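Local coordinates for streptokinase domain B (Streptococcus dysgalactiae subsp. equisimilis, PDB 1QQR), which probably contributes to non-proteolytic plasminogen activation as one domain of the bacterial fibrinolytic cofactor streptokinase, at residues Gln4-Asp9 and Arg98-Arg103; Glu11-Phe16 and Thr117-Glu122. One frame throughout, in Å; residues are numbered along the deposited sequence.

Contact 1 of 2, residues Gln4-Asp9 and Arg98-Arg103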
ATOM      1  N   GLN A   4      12.648 -19.272   6.581  1.00 67.52           N
ATOM      2  CA  GLN A   4      12.068 -18.353   5.625  1.00 63.79           C
ATOM      3  C   GLN A   4      10.548 -18.375   5.659  1.00 59.26           C
ATOM      4  O   GLN A   4       9.932 -19.441   5.627  1.00 53.94           O
ATOM      5  CB  GLN A   4      12.543 -18.712   4.222  1.00 69.91           C
ATOM      6  CG  GLN A   4      12.188 -17.696   3.156  1.00 77.38           C
ATOM      7  CD  GLN A   4      12.584 -18.169   1.778  1.00 81.18           C
ATOM      8  OE1 GLN A   4      11.916 -19.025   1.190  1.00 79.76           O
ATOM      9  NE2 GLN A   4      13.684 -17.629   1.257  1.00 82.52           N
ATOM     10  N   ALA A   5       9.944 -17.191   5.719  1.00 55.32           N
ATOM     11  CA  ALA A   5       8.492 -17.094   5.723  1.00 47.86           C
ATOM     12  C   ALA A   5       7.967 -17.946   4.569  1.00 47.39           C
ATOM     13  O   ALA A   5       8.568 -17.996   3.504  1.00 48.80           O
ATOM     14  CB  ALA A   5       8.074 -15.648   5.551  1.00 49.66           C
ATOM     15  N   LYS A   6       6.844 -18.609   4.776  1.00 42.29           N
ATOM     16  CA  LYS A   6       6.277 -19.468   3.755  1.00 50.62           C
ATOM     17  C   LYS A   6       5.282 -18.728   2.863  1.00 56.63           C
ATOM     18  O   LYS A   6       4.888 -19.217   1.795  1.00 52.58           O
ATOM     19  CB  LYS A   6       5.581 -20.645   4.447  1.00 57.94           C
ATOM     20  CG  LYS A   6       6.501 -21.354   5.455  1.00 66.91           C
ATOM     21  CD  LYS A   6       5.745 -22.197   6.471  1.00 69.75           C
ATOM     22  CE  LYS A   6       6.687 -22.657   7.582  1.00 74.14           C
ATOM     23  NZ  LYS A   6       5.975 -23.354   8.697  1.00 67.43           N
ATOM     24  N   SER A   7       4.898 -17.533   3.296  1.00 51.58           N
ATOM     25  CA  SER A   7       3.908 -16.763   2.575  1.00 46.63           C
ATOM     26  C   SER A   7       3.916 -15.335   3.081  1.00 47.71           C
ATOM     27  O   SER A   7       4.321 -15.071   4.211  1.00 47.12           O
ATOM     28  CB  SER A   7       2.537 -17.358   2.872  1.00 44.71           C
ATOM     29  OG  SER A   7       1.783 -17.536   1.706  1.00 57.19           O
ATOM     30  N   VAL A   8       3.469 -14.407   2.251  1.00 42.31           N
ATOM     31  CA  VAL A   8       3.365 -13.032   2.699  1.00 37.62           C
ATOM     32  C   VAL A   8       2.036 -12.469   2.218  1.00 39.92           C
ATOM     33  O   VAL A   8       1.795 -12.384   1.012  1.00 45.19           O
ATOM     34  CB  VAL A   8       4.530 -12.180   2.192  1.00 29.53           C
ATOM     35  CG1 VAL A   8       4.290 -10.711   2.512  1.00 28.67           C
ATOM     36  CG2 VAL A   8       5.791 -12.621   2.875  1.00 22.60           C
ATOM     37  N   ASP A   9       1.145 -12.148   3.153  1.00 35.52           N
ATOM     38  CA  ASP A   9      -0.145 -11.559   2.761  1.00 35.88           C
ATOM     39  C   ASP A   9       0.183 -10.108   2.455  1.00 37.13           C
ATOM     40  O   ASP A   9       0.703  -9.395   3.322  1.00 33.45           O
ATOM     41  CB  ASP A   9      -1.171 -11.554   3.901  1.00 38.53           C
ATOM     42  CG  ASP A   9      -1.710 -12.926   4.220  1.00 37.28           C
ATOM     43  OD1 ASP A   9      -1.728 -13.780   3.316  1.00 43.42           O
ATOM     44  OD2 ASP A   9      -2.135 -13.129   5.378  1.00 47.44           O
ATOM     45  N   ARG A  98      12.269 -13.049   4.434  1.00 40.72           N
ATOM     46  CA  ARG A  98      12.172 -12.855   5.864  1.00 41.72           C
ATOM     47  C   ARG A  98      11.972 -14.136   6.649  1.00 39.26           C
ATOM     48  O   ARG A  98      11.578 -15.192   6.126  1.00 37.09           O
ATOM     49  CB  ARG A  98      11.016 -11.888   6.194  1.00 36.59           C
ATOM     50  CG  ARG A  98       9.628 -12.533   6.039  1.00 42.42           C
ATOM     51  CD  ARG A  98       8.520 -11.501   5.866  1.00 45.98           C
ATOM     52  NE  ARG A  98       8.590 -10.801   4.580  1.00 38.52           N
ATOM     53  CZ  ARG A  98       7.837  -9.749   4.249  1.00 43.00           C
ATOM     54  NH1 ARG A  98       6.957  -9.253   5.114  1.00 29.86           N
ATOM     55  NH2 ARG A  98       7.927  -9.215   3.031  1.00 33.61           N
ATOM     56  N   GLU A  99      12.224 -13.988   7.940  1.00 40.82           N
ATOM     57  CA  GLU A  99      12.073 -15.041   8.924  1.00 46.79           C
ATOM     58  C   GLU A  99      10.571 -15.262   9.090  1.00 42.61           C
ATOM     59  O   GLU A  99       9.805 -14.307   9.067  1.00 46.87           O
ATOM     60  CB  GLU A  99      12.693 -14.562  10.231  1.00 45.00           C
ATOM     61  CG  GLU A  99      13.216 -15.668  11.092  1.00 66.64           C
ATOM     62  CD  GLU A  99      14.352 -16.413  10.440  1.00 60.89           C
ATOM     63  OE1 GLU A  99      15.403 -15.788  10.196  1.00 63.23           O
ATOM     64  OE2 GLU A  99      14.184 -17.619  10.175  1.00 66.71           O
ATOM     65  N   GLN A 100      10.149 -16.512   9.241  1.00 43.56           N
ATOM     66  CA  GLN A 100       8.730 -16.843   9.404  1.00 41.49           C
ATOM     67  C   GLN A 100       8.205 -16.253  10.710  1.00 42.36           C
ATOM     68  O   GLN A 100       8.807 -16.431  11.759  1.00 40.58           O
ATOM     69  CB  GLN A 100       8.542 -18.360   9.417  1.00 35.64           C
ATOM     70  CG  GLN A 100       7.170 -18.820   9.850  1.00 41.34           C
ATOM     71  CD  GLN A 100       6.118 -18.581   8.795  1.00 43.02           C
ATOM     72  OE1 GLN A 100       6.305 -18.936   7.634  1.00 44.46           O
ATOM     73  NE2 GLN A 100       4.991 -17.998   9.194  1.00 42.43           N
ATOM     74  N   ALA A 101       7.072 -15.564  10.640  1.00 40.94           N
ATOM     75  CA  ALA A 101       6.481 -14.938  11.825  1.00 40.46           C
ATOM     76  C   ALA A 101       5.857 -15.928  12.811  1.00 39.54           C
ATOM     77  O   ALA A 101       5.302 -16.969  12.415  1.00 37.57           O
ATOM     78  CB  ALA A 101       5.406 -13.934  11.402  1.00 28.07           C
ATOM     79  N   TYR A 102       5.926 -15.584  14.094  1.00 31.94           N
ATOM     80  CA  TYR A 102       5.288 -16.406  15.119  1.00 37.36           C
ATOM     81  C   TYR A 102       5.043 -15.595  16.380  1.00 36.64           C
ATOM     82  O   TYR A 102       5.656 -14.550  16.589  1.00 39.01           O
ATOM     83  CB  TYR A 102       6.159 -17.604  15.506  1.00 30.50           C
ATOM     84  CG  TYR A 102       7.340 -17.202  16.351  1.00 28.32           C
ATOM     85  CD1 TYR A 102       8.485 -16.678  15.763  1.00 29.90           C
ATOM     86  CD2 TYR A 102       7.282 -17.273  17.756  1.00 30.95           C
ATOM     87  CE1 TYR A 102       9.555 -16.225  16.532  1.00 37.35           C
ATOM     88  CE2 TYR A 102       8.358 -16.827  18.545  1.00 27.89           C
ATOM     89  CZ  TYR A 102       9.485 -16.308  17.919  1.00 34.23           C
ATOM     90  OH  TYR A 102      10.551 -15.893  18.657  1.00 33.50           O
ATOM     91  N   ARG A 103       4.157 -16.100  17.225  1.00 37.47           N
ATOM     92  CA  ARG A 103       3.881 -15.471  18.507  1.00 42.42           C
ATOM     93  C   ARG A 103       4.068 -16.560  19.566  1.00 43.11           C
ATOM     94  O   ARG A 103       4.172 -17.745  19.255  1.00 41.86           O
ATOM     95  CB  ARG A 103       2.454 -14.918  18.566  1.00 40.60           C
ATOM     96  CG  ARG A 103       1.380 -15.919  18.287  1.00 45.49           C
ATOM     97  CD  ARG A 103       0.029 -15.387  18.746  1.00 58.24           C
ATOM     98  NE  ARG A 103      -1.065 -16.190  18.202  1.00 70.88           N
ATOM     99  CZ  ARG A 103      -1.902 -15.774  17.255  1.00 75.55           C
ATOM    100  NH1 ARG A 103      -1.782 -14.551  16.747  1.00 75.46           N
ATOM    101  NH2 ARG A 103      -2.843 -16.593  16.793  1.00 74.36           N
TER
HETATM  102  O   HOH W   1       3.755 -16.691   6.775  1.00 49.86           O
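A5 and K6 each give a backbone N-H to the loop at R98-Q100, one to a main-chain oxygen and the other to a side-chain amide. A5 N bonds to R98 O at 2.6 Å, nearly straight at hydrogen (166°), and the CA-H of Q4 approaches the same oxygen as a weaker contact. With the backbone bond between Q100 and N3, the A5 bond makes a single bridge at Q4 and E99. One residue on, the side chain of Q100 takes over from the main chain: K6 N donates to Q100 OE1 at 2.9 Å, meeting the amide oxygen from 22° out of its carbonyl plane. A bend at chi2 (74°) turns the Q100 amide back to this N-H. Glutamine suits the place because its other end can donate; Q100 NE2 donates a hydrogen bond to a water oxygen 3.0 Å away, and that water donates to S7 O.

The K6 methylenes lie against the amide oxygen that K6 N already bonds, crossing Q100 at about a right angle with K6 CG 3.3 Å from Q100 OE1, while the ammonium reaches on to E113. The apolar contact is made by A5, small enough to sit close against the R98 chain, with A5 CB 3.5 Å from R98 CG. R98 then bends at chi3, and V8 CG2, one methyl of the branched valine, lies over the centre of a guanidinium face, a position that asks for no hydrogen bond, since the N-H groups point out in the plane.

The nitrogens of R98 are engaged elsewhere: NH2 with D118, NH1 with D77, NE with K96 O. Two acidic partners would be expected to keep the arginine charged although it is buried. The chemistry implies a join between largely irregular lead-ins to two strands, made specific by polar groups, with the hydrophobic share limited to A5, V8 and the methylenes.

Contact 2 of 2, residues Glu11-Phe16 and Thr117-Glu122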
ATOM      1  N   GLU A  11      -1.054  -6.594   2.039  1.00 27.61           N
ATOM      2  CA  GLU A  11      -2.170  -5.705   2.280  1.00 31.71           C
ATOM      3  C   GLU A  11      -1.889  -4.329   1.674  1.00 33.92           C
ATOM      4  O   GLU A  11      -0.735  -3.892   1.543  1.00 27.91           O
ATOM      5  CB  GLU A  11      -2.457  -5.594   3.772  1.00 33.61           C
ATOM      6  CG  GLU A  11      -3.238  -6.781   4.302  1.00 47.28           C
ATOM      7  CD  GLU A  11      -3.273  -6.838   5.822  1.00 56.00           C
ATOM      8  OE1 GLU A  11      -3.529  -5.802   6.465  1.00 59.11           O
ATOM      9  OE2 GLU A  11      -3.053  -7.931   6.378  1.00 65.36           O
ATOM     10  N   TYR A  12      -2.962  -3.634   1.326  1.00 36.90           N
ATOM     11  CA  TYR A  12      -2.825  -2.344   0.679  1.00 34.11           C
ATOM     12  C   TYR A  12      -3.675  -1.265   1.301  1.00 32.25           C
ATOM     13  O   TYR A  12      -4.825  -1.492   1.666  1.00 34.53           O
ATOM     14  CB  TYR A  12      -3.213  -2.512  -0.791  1.00 31.23           C
ATOM     15  CG  TYR A  12      -3.042  -1.288  -1.644  1.00 31.34           C
ATOM     16  CD1 TYR A  12      -1.790  -0.878  -2.057  1.00 28.25           C
ATOM     17  CD2 TYR A  12      -4.150  -0.547  -2.054  1.00 36.69           C
ATOM     18  CE1 TYR A  12      -1.634   0.243  -2.865  1.00 33.02           C
ATOM     19  CE2 TYR A  12      -4.015   0.586  -2.867  1.00 38.59           C
ATOM     20  CZ  TYR A  12      -2.753   0.975  -3.275  1.00 43.17           C
ATOM     21  OH  TYR A  12      -2.611   2.051  -4.135  1.00 37.45           O
ATOM     22  N   THR A  13      -3.088  -0.097   1.464  1.00 27.26           N
ATOM     23  CA  THR A  13      -3.837   1.041   1.955  1.00 33.96           C
ATOM     24  C   THR A  13      -3.404   2.274   1.140  1.00 35.94           C
ATOM     25  O   THR A  13      -2.222   2.453   0.808  1.00 34.73           O
ATOM     26  CB  THR A  13      -3.650   1.277   3.456  1.00 29.21           C
ATOM     27  OG1 THR A  13      -4.549   2.311   3.858  1.00 31.30           O
ATOM     28  CG2 THR A  13      -2.252   1.703   3.790  1.00 27.92           C
ATOM     29  N   VAL A  14      -4.379   3.093   0.784  1.00 30.52           N
ATOM     30  CA  VAL A  14      -4.133   4.275  -0.018  1.00 30.22           C
ATOM     31  C   VAL A  14      -4.888   5.488   0.514  1.00 33.02           C
ATOM     32  O   VAL A  14      -6.034   5.385   0.950  1.00 31.63           O
ATOM     33  CB  VAL A  14      -4.551   4.032  -1.502  1.00 30.76           C
ATOM     34  CG1 VAL A  14      -6.022   3.724  -1.588  1.00 24.44           C
ATOM     35  CG2 VAL A  14      -4.216   5.242  -2.355  1.00 34.85           C
ATOM     36  N   GLN A  15      -4.210   6.629   0.485  1.00 33.08           N
ATOM     37  CA  GLN A  15      -4.771   7.900   0.912  1.00 32.18           C
ATOM     38  C   GLN A  15      -4.856   8.784  -0.357  1.00 31.63           C
ATOM     39  O   GLN A  15      -3.937   8.787  -1.189  1.00 25.85           O
ATOM     40  CB  GLN A  15      -3.859   8.530   1.978  1.00 29.74           C
ATOM     41  CG  GLN A  15      -4.027  10.046   2.136  1.00 59.83           C
ATOM     42  CD  GLN A  15      -3.121  10.654   3.216  1.00 69.07           C
ATOM     43  OE1 GLN A  15      -1.896  10.437   3.231  1.00 74.62           O
ATOM     44  NE2 GLN A  15      -3.724  11.427   4.119  1.00 68.24           N
ATOM     45  N   PHE A  16      -5.949   9.527  -0.508  1.00 30.19           N
ATOM     46  CA  PHE A  16      -6.125  10.371  -1.689  1.00 29.24           C
ATOM     47  C   PHE A  16      -6.188  11.836  -1.323  1.00 34.05           C
ATOM     48  O   PHE A  16      -6.962  12.213  -0.446  1.00 40.67           O
ATOM     49  CB  PHE A  16      -7.421  10.005  -2.416  1.00 29.71           C
ATOM     50  CG  PHE A  16      -7.438   8.608  -2.980  1.00 35.74           C
ATOM     51  CD1 PHE A  16      -8.292   7.646  -2.463  1.00 28.09           C
ATOM     52  CD2 PHE A  16      -6.632   8.267  -4.063  1.00 33.06           C
ATOM     53  CE1 PHE A  16      -8.349   6.358  -3.022  1.00 33.66           C
ATOM     54  CE2 PHE A  16      -6.681   6.988  -4.628  1.00 29.62           C
ATOM     55  CZ  PHE A  16      -7.542   6.032  -4.105  1.00 32.66           C
ATOM     56  N   THR A 117       3.105 -10.541   6.860  1.00 30.07           N
ATOM     57  CA  THR A 117       2.337  -9.592   6.067  1.00 35.05           C
ATOM     58  C   THR A 117       3.212  -8.444   5.619  1.00 34.50           C
ATOM     59  O   THR A 117       4.180  -8.100   6.291  1.00 31.13           O
ATOM     60  CB  THR A 117       1.160  -8.947   6.882  1.00 34.29           C
ATOM     61  OG1 THR A 117       1.702  -8.300   8.034  1.00 42.48           O
ATOM     62  CG2 THR A 117       0.153  -9.978   7.361  1.00 39.27           C
ATOM     63  N   ASP A 118       2.849  -7.880   4.470  1.00 33.78           N
ATOM     64  CA  ASP A 118       3.492  -6.689   3.919  1.00 33.28           C
ATOM     65  C   ASP A 118       2.340  -5.685   3.863  1.00 34.65           C
ATOM     66  O   ASP A 118       1.232  -6.018   3.436  1.00 36.51           O
ATOM     67  CB  ASP A 118       3.978  -6.895   2.482  1.00 27.15           C
ATOM     68  CG  ASP A 118       5.464  -7.191   2.393  1.00 32.94           C
ATOM     69  OD1 ASP A 118       6.191  -7.008   3.403  1.00 28.17           O
ATOM     70  OD2 ASP A 118       5.907  -7.593   1.289  1.00 36.78           O
ATOM     71  N   LEU A 119       2.579  -4.472   4.321  1.00 29.33           N
ATOM     72  CA  LEU A 119       1.545  -3.463   4.230  1.00 33.68           C
ATOM     73  C   LEU A 119       2.092  -2.442   3.268  1.00 32.63           C
ATOM     74  O   LEU A 119       3.081  -1.762   3.581  1.00 28.25           O
ATOM     75  CB  LEU A 119       1.261  -2.771   5.573  1.00 26.54           C
ATOM     76  CG  LEU A 119       0.349  -1.538   5.415  1.00 31.35           C
ATOM     77  CD1 LEU A 119      -0.982  -1.950   4.805  1.00 26.74           C
ATOM     78  CD2 LEU A 119       0.109  -0.857   6.753  1.00 29.42           C
ATOM     79  N   ILE A 120       1.482  -2.369   2.090  1.00 26.01           N
ATOM     80  CA  ILE A 120       1.888  -1.383   1.109  1.00 26.79           C
ATOM     81  C   ILE A 120       0.982  -0.157   1.283  1.00 27.30           C
ATOM     82  O   ILE A 120      -0.242  -0.246   1.171  1.00 27.46           O
ATOM     83  CB  ILE A 120       1.708  -1.890  -0.322  1.00 31.07           C
ATOM     84  CG1 ILE A 120       2.608  -3.104  -0.570  1.00 30.12           C
ATOM     85  CG2 ILE A 120       2.006  -0.746  -1.311  1.00 26.51           C
ATOM     86  CD1 ILE A 120       2.471  -3.681  -1.980  1.00 22.70           C
ATOM     87  N   SER A 121       1.579   0.994   1.543  1.00 27.33           N
ATOM     88  CA  SER A 121       0.772   2.186   1.712  1.00 30.61           C
ATOM     89  C   SER A 121       1.184   3.277   0.740  1.00 26.73           C
ATOM     90  O   SER A 121       2.360   3.644   0.621  1.00 28.38           O
ATOM     91  CB  SER A 121       0.822   2.673   3.172  1.00 28.41           C
ATOM     92  OG  SER A 121       2.110   3.068   3.531  1.00 51.77           O
ATOM     93  N   GLU A 122       0.185   3.775   0.024  1.00 25.39           N
ATOM     94  CA  GLU A 122       0.396   4.799  -0.969  1.00 30.13           C
ATOM     95  C   GLU A 122      -0.460   6.027  -0.755  1.00 31.51           C
ATOM     96  O   GLU A 122      -1.507   5.998  -0.082  1.00 29.60           O
ATOM     97  CB  GLU A 122       0.085   4.269  -2.376  1.00 28.11           C
ATOM     98  CG  GLU A 122       0.895   3.094  -2.828  1.00 27.93           C
ATOM     99  CD  GLU A 122       0.849   2.939  -4.344  1.00 31.41           C
ATOM    100  OE1 GLU A 122      -0.217   2.564  -4.898  1.00 24.13           O
ATOM    101  OE2 GLU A 122       1.889   3.203  -4.981  1.00 26.49           O
TER
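E11-F16 and T117-E122 run side by side as parallel strands, their axes 4.6 Å apart and inclined by 18°, with E11 beside L119, Y12 beside I120, T13 beside S121 and V14 beside E122. Five backbone hydrogen bonds join them, alternating in direction: E11 and T13 each use both N-H and C=O toward the other strand, and Q15 N closes the series on E122 O.

On the face of Y12, I120, V14 and E122, Y12 and E122 carry the contact. With CG anti to the main-chain nitrogen (chi1 -176°), the tyrosine ring runs along the sheet past I120, where Y12 CD1 lies 3.9 Å from I120 CG2. Its hydroxyl then donates to E122 OE1 at 2.6 Å, on the anti lone pair, the carboxylate standing at the ring edge with its plane turned 63° from the ring. Y124 OH shares OE1, and R69 forms a salt bridge with OE2, so this buried carboxylate is probably held ionised. Helix 46-60 packs on this face, A53 against Y12 and L49 against E122.

The other face carries E11, T13, L119 and S121. T13 CG2 presses on S121 CB at a tight 3.3 Å and also touches L119 CD1, while T13 OG1 bonds to L31 O. Beta-branched threonine and small serine suit such close neighbours in a strand.

A parallel pair within a mixed sheet, with a helix packed across one face, is characteristic of the beta-grasp fold of the staphylokinase/streptokinase family.

In the fold
Strand 8-18 serves both contacts, at its beginning in contact 1 and along its middle in contact 2. The centre of contact 2 lies about 2 Å from the centre of the chain, whereas that of contact 1 is about 19 Å out, where strands give way to loops. The central pair relies on regular main-chain bonding; at the periphery, one backbone bridge is supplemented by a side-chain amide and a water. Both bury a charged side chain, E122 in contact 2 and R98 in contact 1, each paired with opposite charge. The two contacts meet directly: besides the R98-D118 salt bridge, which ties segment 98-103 to strand 111-128, D9 O and D118 N form a probable hydrogen bond of 2.9 Å.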